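Local coordinates for lovastatin nonaketide synthase mokA (Monascus pilosus, PDB 6AD3), which carries out the iterative nine-step assembly of the polyketide precursor of monacolin K (lovastatin), and is represented here by its condensation domain, at residues A74-S79 with Q238-A243; G103-G108 with A163-A168; A333-L338 with V468-S473. The protein carries 1 engineered substitution. One frame throughout, in Å; residues are numbered along the deposited sequence.

Contact 1: A74-S79 with Q238-A243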
# COMPACT_ATOMS: atom_id res chain seq x y z
N ALA A 74 14.15 25.02 -3.95
CA ALA A 74 12.88 25.50 -3.47
C ALA A 74 12.52 24.80 -2.18
O ALA A 74 13.13 23.79 -1.83
CB ALA A 74 11.80 25.27 -4.51
N LEU A 75 11.58 25.41 -1.46
CA LEU A 75 10.98 24.86 -0.26
C LEU A 75 9.48 24.71 -0.51
O LEU A 75 8.87 25.58 -1.14
CB LEU A 75 11.20 25.83 0.89
CG LEU A 75 12.65 26.27 1.12
CD1 LEU A 75 12.67 27.32 2.21
CD2 LEU A 75 13.52 25.08 1.50
N HIS A 76 8.88 23.70 0.12
CA HIS A 76 7.44 23.41 0.00
C HIS A 76 6.94 22.81 1.28
O HIS A 76 7.64 22.06 1.92
CB HIS A 76 7.17 22.38 -1.13
CG HIS A 76 7.69 22.79 -2.46
ND1 HIS A 76 6.98 23.60 -3.31
CD2 HIS A 76 8.80 22.42 -3.14
CE1 HIS A 76 7.68 23.80 -4.42
NE2 HIS A 76 8.77 23.06 -4.34
N PRO A 77 5.67 23.03 1.58
CA PRO A 77 5.01 22.25 2.63
C PRO A 77 4.97 20.76 2.27
O PRO A 77 5.03 20.44 1.12
CB PRO A 77 3.59 22.82 2.67
CG PRO A 77 3.40 23.58 1.40
CD PRO A 77 4.74 23.89 0.81
N LEU A 78 4.87 19.88 3.28
CA LEU A 78 4.50 18.49 3.05
C LEU A 78 3.17 18.40 2.28
O LEU A 78 2.28 19.24 2.42
CB LEU A 78 4.43 17.73 4.36
CG LEU A 78 5.67 17.64 5.27
CD1 LEU A 78 5.40 16.75 6.47
CD2 LEU A 78 6.87 17.15 4.50
N SER A 79 3.04 17.40 1.43
CA SER A 79 1.74 17.05 0.90
C SER A 79 0.85 16.62 2.05
O SER A 79 1.32 16.31 3.15
CB SER A 79 1.86 15.91 -0.13
OG SER A 79 2.07 14.65 0.50
N GLN A 238 6.29 17.23 -11.40
CA GLN A 238 7.04 17.13 -10.18
C GLN A 238 6.08 17.02 -8.98
O GLN A 238 5.02 17.69 -8.94
CB GLN A 238 7.96 18.33 -10.02
CG GLN A 238 8.96 18.48 -11.18
CD GLN A 238 10.02 17.43 -11.16
OE1 GLN A 238 10.09 16.60 -10.23
NE2 GLN A 238 10.94 17.52 -12.13
N PHE A 239 6.53 16.31 -7.94
CA PHE A 239 5.66 15.97 -6.81
C PHE A 239 5.10 17.19 -6.12
O PHE A 239 3.91 17.28 -5.87
CB PHE A 239 6.42 15.11 -5.81
CG PHE A 239 5.60 14.71 -4.64
CD1 PHE A 239 4.57 13.81 -4.79
CD2 PHE A 239 5.66 15.46 -3.48
CE1 PHE A 239 3.74 13.47 -3.71
CE2 PHE A 239 4.88 15.12 -2.38
CZ PHE A 239 3.92 14.13 -2.50
N ALA A 240 5.95 18.18 -5.81
CA ALA A 240 5.47 19.34 -5.04
C ALA A 240 4.39 20.08 -5.77
O ALA A 240 3.46 20.60 -5.14
CB ALA A 240 6.62 20.26 -4.70
N ASP A 241 4.56 20.24 -7.08
CA ASP A 241 3.53 20.90 -7.91
C ASP A 241 2.18 20.19 -7.78
O ASP A 241 1.14 20.82 -7.47
CB ASP A 241 4.00 20.95 -9.38
CG ASP A 241 5.24 21.85 -9.55
OD1 ASP A 241 5.34 22.83 -8.81
OD2 ASP A 241 6.09 21.60 -10.43
N LEU A 242 2.19 18.88 -7.90
CA LEU A 242 0.95 18.11 -7.79
C LEU A 242 0.39 18.14 -6.39
O LEU A 242 -0.84 18.27 -6.21
CB LEU A 242 1.18 16.67 -8.26
CG LEU A 242 1.45 16.51 -9.73
CD1 LEU A 242 1.85 15.08 -10.05
CD2 LEU A 242 0.25 16.93 -10.57
N ALA A 243 1.26 18.04 -5.39
CA ALA A 243 0.80 18.05 -3.98
C ALA A 243 0.19 19.41 -3.59
O ALA A 243 -0.84 19.47 -2.90
CB ALA A 243 1.95 17.69 -3.05
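His76, on the edge strand 72-77 of a small three-stranded antiparallel sheet, lays its imidazole against Ala240 in the first turn of helix 239-251. The methyl sits almost exactly over the ring: Ala240 CB is 3.4 Å from the centroid of the His76 ring and 7° off its normal, a CH-pi contact in which all five ring atoms share. With CG anti to its own carbonyl carbon (chi1 -57°), His76 carries the ring across to the helix, while its backbone pairs with Gln147 of the neighbouring strand 145-150. A residue as small as alanine suits this place because its methyl can meet the ring squarely.

One turn later on the same side of the helix, Ala243 meets Ser79. Ala243 CB and Ser79 CB are only 3.4 Å apart, closer than carbons usually pack. Ser79 OG also lies at the rim of the Phe239 ring, in its plane and 3.6 Å from CZ. A short polar side chain fits here, since Ser79 is the N-cap of helix 80-91: its side chain caps a backbone N just beyond it, and its own N bonds to Gln82 OE1. That returned bond is consistent with a capping box, the N-terminal motif that starts helix 80-91, here with its N-cap residue packed against helix 239-251.

Contact 2: G103-G108 with A163-A168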
# COMPACT_ATOMS: atom_id res chain seq x y z
N GLY A 103 12.02 -6.15 -3.62
CA GLY A 103 13.11 -6.83 -4.34
C GLY A 103 12.58 -7.64 -5.52
O GLY A 103 11.59 -8.33 -5.40
N MET A 104 13.16 -7.45 -6.69
CA MET A 104 12.79 -8.20 -7.84
C MET A 104 13.96 -9.08 -8.29
O MET A 104 14.99 -8.58 -8.78
CB MET A 104 12.35 -7.30 -8.97
CG MET A 104 11.73 -8.09 -10.14
SD MET A 104 10.25 -9.13 -9.77
CE MET A 104 8.95 -7.89 -9.69
N PHE A 105 13.77 -10.38 -8.16
CA PHE A 105 14.73 -11.37 -8.69
C PHE A 105 14.62 -11.38 -10.20
O PHE A 105 13.51 -11.44 -10.74
CB PHE A 105 14.43 -12.76 -8.14
CG PHE A 105 14.79 -12.93 -6.72
CD1 PHE A 105 16.10 -13.06 -6.34
CD2 PHE A 105 13.81 -12.92 -5.73
CE1 PHE A 105 16.44 -13.27 -5.01
CE2 PHE A 105 14.15 -13.02 -4.40
CZ PHE A 105 15.45 -13.30 -4.05
N MET A 106 15.75 -11.28 -10.89
CA MET A 106 15.76 -11.36 -12.34
C MET A 106 16.98 -12.08 -12.84
O MET A 106 18.03 -12.05 -12.21
CB MET A 106 15.63 -9.97 -13.03
CG MET A 106 16.50 -8.84 -12.50
SD MET A 106 15.81 -7.19 -12.93
CE MET A 106 14.48 -7.07 -11.81
N THR A 107 16.84 -12.69 -14.01
CA THR A 107 17.86 -13.56 -14.54
C THR A 107 18.19 -13.12 -15.96
O THR A 107 17.31 -13.06 -16.79
CB THR A 107 17.42 -15.04 -14.58
OG1 THR A 107 17.11 -15.49 -13.25
CG2 THR A 107 18.55 -15.91 -15.13
N GLY A 108 19.44 -12.78 -16.22
CA GLY A 108 19.82 -12.32 -17.52
C GLY A 108 20.75 -11.14 -17.47
O GLY A 108 20.90 -10.50 -16.43
N ALA A 163 27.86 -13.40 -3.07
CA ALA A 163 28.39 -14.73 -3.27
C ALA A 163 27.39 -15.61 -4.00
O ALA A 163 27.77 -16.46 -4.81
CB ALA A 163 28.78 -15.35 -1.94
N ASP A 164 26.09 -15.37 -3.75
CA ASP A 164 25.05 -16.30 -4.12
C ASP A 164 23.71 -15.71 -3.71
O ASP A 164 23.66 -14.63 -3.12
CB ASP A 164 25.23 -17.69 -3.44
CG ASP A 164 25.35 -17.61 -1.91
OD1 ASP A 164 24.97 -16.59 -1.27
OD2 ASP A 164 25.86 -18.57 -1.33
N ARG A 165 22.64 -16.42 -3.99
CA ARG A 165 21.32 -15.87 -3.67
C ARG A 165 21.18 -15.53 -2.19
O ARG A 165 20.53 -14.55 -1.84
CB ARG A 165 20.22 -16.83 -4.08
CG ARG A 165 18.84 -16.37 -3.66
CD ARG A 165 17.76 -16.94 -4.53
NE ARG A 165 16.43 -16.77 -3.93
CZ ARG A 165 15.31 -16.66 -4.62
NH1 ARG A 165 15.37 -16.63 -5.93
NH2 ARG A 165 14.16 -16.58 -4.01
N ALA A 166 21.67 -16.42 -1.32
CA ALA A 166 21.58 -16.20 0.13
C ALA A 166 22.26 -14.89 0.53
O ALA A 166 21.73 -14.14 1.38
CB ALA A 166 22.21 -17.38 0.90
N GLY A 167 23.38 -14.56 -0.11
CA GLY A 167 24.00 -13.24 0.04
C GLY A 167 23.09 -12.08 -0.36
O GLY A 167 23.07 -11.03 0.30
N ALA A 168 22.45 -12.21 -1.52
CA ALA A 168 21.49 -11.21 -1.99
C ALA A 168 20.33 -11.02 -0.99
O ALA A 168 20.00 -9.89 -0.65
CB ALA A 168 20.95 -11.59 -3.35
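Phe105 and Arg165 are the nearest residues of strand 100-107 and the start of helix 165-176, yet their CA atoms stand 9.4 Å apart, so the two backbones do not touch and side chains must span the gap. The strand is an inner one, hydrogen-bonded to strands 199-206 and 453-460. Asp164, just before the helix, is its N-cap, and its OD1 accepts from Gly167 N at 2.8 Å. A short carboxylate suits an N-cap because it can take up an N-H that has no carbonyl of an earlier turn to bind.

Phe105 points its CB toward the helix. Arg165 comes from the first turn with CG anti to the backbone N (chi1 175°) and the chain extended as far as NE, a shape that brings its flat end over the ring. The two side chains run at about a right angle, but their planes are only 5° apart: the guanidinium lies flat on one face of Phe105 in a cation-pi stack. Arg165 CZ is 3.7 Å from the Phe105 ring centroid and 20° off the ring normal, while NH1 is 3.5 Å above the ring plane. Trp195 of strand 188-195 touches both side chains.

A guanidinium lying on a ring gives its face to the aromatic electrons and keeps its N-H groups for other partners: NE forms a salt bridge with Glu169, one turn along the helix, and NH2 with Glu456 of the adjacent strand. The two carboxylates probably help to balance the charge and to fix the rotation of the guanidinium on the ring.

Contact 3: A333-L338 with V468-S473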
# COMPACT_ATOMS: atom_id res chain seq x y z
N ALA A 333 -15.79 -8.06 -2.40
CA ALA A 333 -17.04 -8.56 -1.89
C ALA A 333 -16.85 -9.85 -1.09
O ALA A 333 -17.45 -10.01 -0.05
CB ALA A 333 -18.06 -8.77 -3.03
N ALA A 334 -16.02 -10.76 -1.59
CA ALA A 334 -15.76 -11.99 -0.94
C ALA A 334 -14.99 -11.77 0.39
O ALA A 334 -15.24 -12.43 1.40
CB ALA A 334 -15.01 -12.93 -1.88
N TYR A 335 -14.08 -10.80 0.38
CA TYR A 335 -13.33 -10.43 1.58
C TYR A 335 -14.29 -9.91 2.65
O TYR A 335 -14.22 -10.33 3.81
CB TYR A 335 -12.29 -9.39 1.22
CG TYR A 335 -11.48 -8.83 2.35
CD1 TYR A 335 -10.67 -9.64 3.09
CD2 TYR A 335 -11.25 -7.47 2.41
CE1 TYR A 335 -9.77 -9.09 4.00
CE2 TYR A 335 -10.36 -6.92 3.32
CZ TYR A 335 -9.64 -7.74 4.12
OH TYR A 335 -8.73 -7.18 5.02
N HIS A 336 -15.20 -9.03 2.24
CA HIS A 336 -16.20 -8.52 3.16
C HIS A 336 -17.03 -9.65 3.75
O HIS A 336 -17.26 -9.69 4.97
CB HIS A 336 -17.12 -7.53 2.45
CG HIS A 336 -18.35 -7.20 3.23
ND1 HIS A 336 -19.56 -7.81 2.97
CD2 HIS A 336 -18.50 -6.50 4.37
CE1 HIS A 336 -20.43 -7.45 3.90
NE2 HIS A 336 -19.81 -6.67 4.77
N VAL A 337 -17.49 -10.58 2.90
CA VAL A 337 -18.31 -11.70 3.40
C VAL A 337 -17.56 -12.57 4.41
O VAL A 337 -18.09 -12.88 5.46
CB VAL A 337 -18.79 -12.59 2.25
CG1 VAL A 337 -19.45 -13.85 2.79
CG2 VAL A 337 -19.74 -11.80 1.35
N LEU A 338 -16.28 -12.82 4.18
CA LEU A 338 -15.52 -13.62 5.10
C LEU A 338 -15.32 -12.88 6.43
O LEU A 338 -15.43 -13.46 7.51
CB LEU A 338 -14.18 -13.99 4.47
CG LEU A 338 -13.29 -14.85 5.35
CD1 LEU A 338 -14.02 -16.10 5.84
CD2 LEU A 338 -12.03 -15.23 4.59
N VAL A 468 -6.41 -6.54 10.02
CA VAL A 468 -6.34 -7.48 8.91
C VAL A 468 -6.18 -6.71 7.61
O VAL A 468 -6.82 -5.69 7.38
CB VAL A 468 -7.60 -8.39 8.85
CG1 VAL A 468 -8.84 -7.57 8.86
CG2 VAL A 468 -7.56 -9.33 7.65
N VAL A 469 -5.20 -7.14 6.84
CA VAL A 469 -4.89 -6.53 5.57
C VAL A 469 -4.79 -7.64 4.55
O VAL A 469 -3.99 -8.60 4.72
CB VAL A 469 -3.60 -5.73 5.61
CG1 VAL A 469 -3.32 -5.09 4.23
CG2 VAL A 469 -3.63 -4.65 6.70
N LEU A 470 -5.51 -7.49 3.45
CA LEU A 470 -5.41 -8.36 2.30
C LEU A 470 -4.85 -7.54 1.13
O LEU A 470 -5.47 -6.54 0.71
CB LEU A 470 -6.78 -8.93 1.92
CG LEU A 470 -6.87 -9.64 0.57
CD1 LEU A 470 -5.92 -10.80 0.52
CD2 LEU A 470 -8.28 -10.14 0.30
N GLU A 471 -3.63 -7.88 0.69
CA GLU A 471 -3.02 -7.25 -0.46
C GLU A 471 -2.96 -8.29 -1.57
O GLU A 471 -2.69 -9.45 -1.28
CB GLU A 471 -1.58 -6.84 -0.17
CG GLU A 471 -1.43 -5.84 0.94
CD GLU A 471 -0.00 -5.49 1.21
OE1 GLU A 471 0.29 -5.04 2.35
OE2 GLU A 471 0.78 -5.49 0.22
N MET A 472 -3.38 -7.91 -2.79
CA MET A 472 -3.38 -8.82 -3.93
C MET A 472 -2.70 -8.17 -5.11
O MET A 472 -2.90 -6.97 -5.37
CB MET A 472 -4.80 -9.09 -4.40
CG MET A 472 -5.67 -9.84 -3.51
SD MET A 472 -7.23 -10.04 -4.42
CE MET A 472 -6.69 -10.85 -5.97
N SER A 473 -2.00 -8.99 -5.89
CA SER A 473 -1.57 -8.63 -7.24
C SER A 473 -2.34 -9.52 -8.19
O SER A 473 -2.46 -10.72 -7.98
CB SER A 473 -0.06 -8.84 -7.42
OG SER A 473 0.68 -7.90 -6.61
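Tyr335 reaches from helix 327-343 to Leu470 and Val468 of strand 468-473, and on the helix side this one side chain makes every close contact. CG lies anti to the backbone N (chi1 177°), which carries the ring toward the strand. Tyr335 CB comes within 4.2 Å of Leu470 CD2, and Tyr335 CD1 within 3.7 Å; at Tyr335 CE1 the partner becomes Leu470 CB, 3.6 Å away. This carbon stands over one ring face, 4.0 Å from the centroid, in a CH-pi contact. Val468 CG2 meets the edge of the ring near its plane, 3.6 Å from Tyr335 OH. The hydroxyl also lies 3.4 Å from Val468 O, at an angle too poor for a hydrogen bond, but it forms a weak one with Val436 O on the neighbouring strand. Tyrosine thus suits the place by its length and its polar end, and leucine and valine by apolar carbons that can lie over the ring and at its edge.

Segments 333-338 and 468-473 run nearly antiparallel, at 158°, their axes 11.2 Å apart at the closest. The strand lies between strands 435-440 and 481-487 of a mixed sheet, while helix 495-512 packs beside the contact through Phe499 on Tyr335 and Tyr503 on Leu470.

The three contacts are spread widely through the condensation domain, their centres 31 to 36 Å apart, and each belongs to a different sheet. Contact 1 joins the small antiparallel sheet to helix 239-251. Along the chain, both segments of contact 2 fall between those of contact 1, and contact 3 follows later, across the chain's centre from contact 1. Contacts 2 and 3 approach to about 9 Å between nearest atoms. Contact 2 packs a helix on the five-stranded sheet, contact 3 one on the six-stranded sheet. Strand 453-460, which comes late in the chain, completes the first of these sheets, consistent with the crossover linking the two lobes of condensation domains.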